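Local coordinates for superantigen-like protein SSL8 (Staphylococcus aureus, PDB 3R2T), which is of uncharacterised function but belongs to the staphylococcal/streptococcal toxin family, being a secreted superantigen-like protein with an OB-fold and a beta-grasp domain, at residues 61-69 and 223-232. Sequence-based numbering, arbitrary orientation. Where two conformers were deposited one is given.
Sequences NKLHQYYSG and LSDKLDFERM. With SO4 (sulfate ion), chain D; SO4 (sulfate ion), chain C.
Leu63 meets the start of segment 223-232 with its two methyls, CD1 lying 3.5 Å from Ser224 O and CD2 packing on the backbone where Asp225 joins Lys226. Lys226 makes the largest contribution from segment 223-232. With CG anti to the backbone N (chi1 -175°) and a bend at chi3 (-62°), its chain runs across the ring of Tyr66 at about a right angle. Lys226 CE sits almost exactly over the middle of one face, 3.5 Å from the centroid of the Tyr66 ring, a CH-pi contact. Lys226 NZ, 3.8 Å from the centroid of the Tyr66 ring, adds a cation-pi interaction, gives a hydrogen bond to O4 of the chain C sulfate (2.9 Å) and forms a salt bridge with Glu125, whose carboxylate also bonds Tyr66 OH. At Leu227 the backbone N donates a nearly straight hydrogen bond (167°) to Tyr67 OH, 3.2 Å away; the same hydroxyl also bonds Asp186 of helix 182-197. Farther on, Phe229 N and Glu230 N donate hydrogen bonds to the chain D sulfate, which like the other probably comes from the crystallisation liquor, and Met232 CE reaches Tyr66 OH at 3.9 Å. Segment 223-232, in the loop between strands 218-222 and 235-237 of the beta-grasp domain, packs against both helix 57-68 and helix 182-197, with Phe229 and Met232 packing on strand 133-141 of the OB-fold sheet.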
loop_
_atom_site.group_PDB
_atom_site.type_symbol
_atom_site.label_atom_id
_atom_site.label_comp_id
_atom_site.label_asym_id
_atom_site.label_seq_id
_atom_site.Cartn_x
_atom_site.Cartn_y
_atom_site.Cartn_z
ATOM N N ASN A 61 16.655 10.913 7.059
ATOM C CA ASN A 61 17.205 9.549 7.018
ATOM C C ASN A 61 16.364 8.650 6.119
ATOM O O ASN A 61 16.916 7.893 5.313
ATOM C CB ASN A 61 17.332 8.924 8.417
ATOM C CG ASN A 61 18.368 9.619 9.277
ATOM O OD1 ASN A 61 19.139 10.444 8.785
ATOM N ND2 ASN A 61 18.400 9.280 10.578
ATOM N N LYS A 62 15.037 8.715 6.267
ATOM C CA LYS A 62 14.151 7.938 5.394
ATOM C C LYS A 62 14.286 8.338 3.913
ATOM O O LYS A 62 14.245 7.462 3.041
ATOM C CB LYS A 62 12.677 7.984 5.834
ATOM C CG LYS A 62 12.370 7.029 6.962
ATOM C CD LYS A 62 10.870 6.884 7.243
ATOM C CE LYS A 62 10.636 5.694 8.189
ATOM N NZ LYS A 62 9.217 5.535 8.624
ATOM N N LEU A 63 14.447 9.631 3.628
ATOM C CA LEU A 63 14.608 10.091 2.225
ATOM C C LEU A 63 15.931 9.601 1.658
ATOM O O LEU A 63 16.008 9.165 0.494
ATOM C CB LEU A 63 14.540 11.612 2.131
ATOM C CG LEU A 63 13.178 12.222 2.474
ATOM C CD1 LEU A 63 13.310 13.725 2.669
ATOM C CD2 LEU A 63 12.124 11.875 1.407
ATOM N N HIS A 64 16.973 9.672 2.494
ATOM C CA HIS A 64 18.281 9.208 2.107
ATOM C C HIS A 64 18.206 7.709 1.802
ATOM O O HIS A 64 18.697 7.235 0.770
ATOM C CB HIS A 64 19.307 9.445 3.230
ATOM C CG HIS A 64 20.705 9.082 2.836
ATOM N ND1 HIS A 64 21.192 7.793 2.920
ATOM C CD2 HIS A 64 21.710 9.833 2.322
ATOM C CE1 HIS A 64 22.437 7.768 2.474
ATOM N NE2 HIS A 64 22.774 8.993 2.108
ATOM N N GLN A 65 17.594 6.964 2.712
ATOM C CA GLN A 65 17.472 5.524 2.559
ATOM C C GLN A 65 16.801 5.158 1.243
ATOM O O GLN A 65 17.323 4.357 0.475
ATOM C CB GLN A 65 16.709 4.906 3.742
ATOM C CG GLN A 65 16.316 3.442 3.508
ATOM C CD GLN A 65 15.772 2.735 4.741
ATOM O OE1 GLN A 65 16.100 3.087 5.885
ATOM N NE2 GLN A 65 14.958 1.702 4.509
ATOM N N TYR A 66 15.653 5.756 0.983
ATOM C CA TYR A 66 14.872 5.478 -0.243
ATOM C C TYR A 66 15.576 5.856 -1.539
ATOM O O TYR A 66 15.652 5.051 -2.475
ATOM C CB TYR A 66 13.533 6.220 -0.135
ATOM C CG TYR A 66 12.516 6.035 -1.253
ATOM C CD1 TYR A 66 11.630 4.953 -1.243
ATOM C CD2 TYR A 66 12.389 6.979 -2.263
ATOM C CE1 TYR A 66 10.688 4.796 -2.222
ATOM C CE2 TYR A 66 11.428 6.843 -3.255
ATOM C CZ TYR A 66 10.579 5.747 -3.225
ATOM O OH TYR A 66 9.644 5.597 -4.199
ATOM N N TYR A 67 16.083 7.080 -1.606
ATOM C CA TYR A 67 16.714 7.560 -2.846
ATOM C C TYR A 67 18.129 7.015 -3.086
ATOM O O TYR A 67 18.651 7.155 -4.192
ATOM C CB TYR A 67 16.647 9.092 -2.971
ATOM C CG TYR A 67 15.269 9.582 -3.305
ATOM C CD1 TYR A 67 14.761 9.449 -4.596
ATOM C CD2 TYR A 67 14.461 10.200 -2.353
ATOM C CE1 TYR A 67 13.479 9.893 -4.928
ATOM C CE2 TYR A 67 13.177 10.650 -2.681
ATOM C CZ TYR A 67 12.689 10.495 -3.964
ATOM O OH TYR A 67 11.401 10.943 -4.302
ATOM N N SER A 68 18.739 6.404 -2.066
ATOM C CA SER A 68 20.054 5.791 -2.236
ATOM C C SER A 68 19.865 4.276 -2.384
ATOM O O SER A 68 20.825 3.549 -2.617
ATOM C CB SER A 68 20.986 6.086 -1.058
ATOM O OG SER A 68 20.511 5.484 0.130
ATOM N N GLY A 69 18.621 3.810 -2.268
ATOM C CA GLY A 69 18.303 2.387 -2.387
ATOM C C GLY A 69 18.177 1.827 -3.807
ATOM O O GLY A 69 18.500 2.491 -4.792
ATOM N N LEU A 223 12.375 18.886 -2.856
ATOM C CA LEU A 223 13.286 17.890 -2.290
ATOM C C LEU A 223 13.071 17.602 -0.796
ATOM O O LEU A 223 13.713 16.690 -0.260
ATOM C CB LEU A 223 14.740 18.335 -2.482
ATOM C CG LEU A 223 15.272 18.418 -3.910
ATOM C CD1 LEU A 223 16.684 18.980 -3.901
ATOM C CD2 LEU A 223 15.226 17.031 -4.600
ATOM N N SER A 224 12.194 18.359 -0.128
ATOM C CA SER A 224 11.923 18.162 1.323
ATOM C C SER A 224 11.151 16.894 1.646
ATOM O O SER A 224 11.154 16.450 2.793
ATOM C CB SER A 224 11.115 19.332 1.881
ATOM O OG SER A 224 11.841 20.532 1.735
ATOM N N ASP A 225 10.445 16.344 0.658
ATOM C CA ASP A 225 9.666 15.114 0.863
ATOM C C ASP A 225 9.685 14.245 -0.408
ATOM O O ASP A 225 10.106 14.702 -1.458
ATOM C CB ASP A 225 8.230 15.447 1.313
ATOM C CG ASP A 225 7.422 16.212 0.249
ATOM O OD1 ASP A 225 7.931 16.403 -0.888
ATOM O OD2 ASP A 225 6.266 16.612 0.562
ATOM N N LYS A 226 9.259 12.992 -0.288
ATOM C CA LYS A 226 9.256 12.061 -1.407
ATOM C C LYS A 226 8.314 12.562 -2.496
ATOM O O LYS A 226 7.376 13.254 -2.226
ATOM C CB LYS A 226 8.815 10.661 -0.919
ATOM C CG LYS A 226 8.893 9.545 -1.995
ATOM C CD LYS A 226 8.337 8.174 -1.524
ATOM C CE LYS A 226 9.117 7.577 -0.346
ATOM N NZ LYS A 226 8.537 6.243 0.109
ATOM N N LEU A 227 8.570 12.234 -3.739
ATOM C CA LEU A 227 7.659 12.654 -4.796
ATOM C C LEU A 227 6.251 12.111 -4.492
ATOM O O LEU A 227 6.113 10.938 -4.151
ATOM C CB LEU A 227 8.124 12.060 -6.124
ATOM C CG LEU A 227 7.260 12.372 -7.349
ATOM C CD1 LEU A 227 7.181 13.901 -7.636
ATOM C CD2 LEU A 227 7.803 11.622 -8.551
ATOM N N ASP A 228 5.228 12.967 -4.614
ATOM C CA ASP A 228 3.829 12.575 -4.384
ATOM C C ASP A 228 3.486 11.309 -5.162
ATOM O O ASP A 228 3.714 11.246 -6.376
ATOM C CB ASP A 228 2.852 13.661 -4.857
ATOM C CG ASP A 228 2.966 14.962 -4.080
ATOM O OD1 ASP A 228 3.850 15.078 -3.209
ATOM O OD2 ASP A 228 2.149 15.877 -4.351
ATOM N N PHE A 229 2.929 10.313 -4.473
ATOM C CA PHE A 229 2.551 9.045 -5.122
ATOM C C PHE A 229 1.658 9.236 -6.361
ATOM O O PHE A 229 1.790 8.507 -7.341
ATOM C CB PHE A 229 1.910 8.048 -4.138
ATOM C CG PHE A 229 2.861 7.551 -3.060
ATOM C CD1 PHE A 229 3.949 6.744 -3.389
ATOM C CD2 PHE A 229 2.666 7.876 -1.745
ATOM C CE1 PHE A 229 4.817 6.289 -2.416
ATOM C CE2 PHE A 229 3.536 7.420 -0.756
ATOM C CZ PHE A 229 4.609 6.617 -1.095
ATOM N N GLU A 230 0.777 10.222 -6.324
ATOM C CA GLU A 230 -0.129 10.494 -7.446
ATOM C C GLU A 230 0.543 11.189 -8.635
ATOM O O GLU A 230 -0.095 11.394 -9.663
ATOM C CB GLU A 230 -1.335 11.285 -6.962
ATOM C CG GLU A 230 -2.203 10.498 -5.980
ATOM C CD GLU A 230 -3.310 11.324 -5.338
ATOM O OE1 GLU A 230 -3.248 12.577 -5.380
ATOM O OE2 GLU A 230 -4.236 10.712 -4.771
ATOM N N ARG A 231 1.826 11.541 -8.505
ATOM C CA ARG A 231 2.566 12.169 -9.606
ATOM C C ARG A 231 3.484 11.188 -10.325
ATOM O O ARG A 231 4.010 11.481 -11.418
ATOM C CB ARG A 231 3.410 13.329 -9.101
ATOM C CG ARG A 231 2.606 14.453 -8.525
ATOM C CD ARG A 231 3.543 15.545 -7.983
ATOM N NE ARG A 231 4.149 16.307 -9.065
ATOM C CZ ARG A 231 5.084 17.239 -8.905
ATOM N NH1 ARG A 231 5.572 17.521 -7.692
ATOM N NH2 ARG A 231 5.542 17.884 -9.971
ATOM N N MET A 232 3.661 10.013 -9.733
ATOM C CA MET A 232 4.576 9.026 -10.282
ATOM C C MET A 232 4.129 8.397 -11.600
ATOM O O MET A 232 4.898 7.669 -12.230
ATOM C CB MET A 232 4.852 7.968 -9.237
ATOM C CG MET A 232 5.646 8.499 -8.063
ATOM S SD MET A 232 5.813 7.223 -6.815
ATOM C CE MET A 232 6.938 8.052 -5.654
HETATM S S SO4 D . 0.015 11.367 -2.377
HETATM O O1 SO4 D . -0.658 10.093 -2.121
HETATM O O2 SO4 D . -0.163 11.685 -3.801
HETATM O O3 SO4 D . -0.592 12.445 -1.600
HETATM O O4 SO4 D . 1.431 11.239 -2.029
HETATM S S SO4 C . 6.168 8.339 2.328
HETATM O O1 SO4 C . 5.769 8.349 3.732
HETATM O O2 SO4 C . 5.208 9.108 1.531
HETATM O O3 SO4 C . 7.453 9.007 2.220
HETATM O O4 SO4 C . 6.257 6.969 1.809
#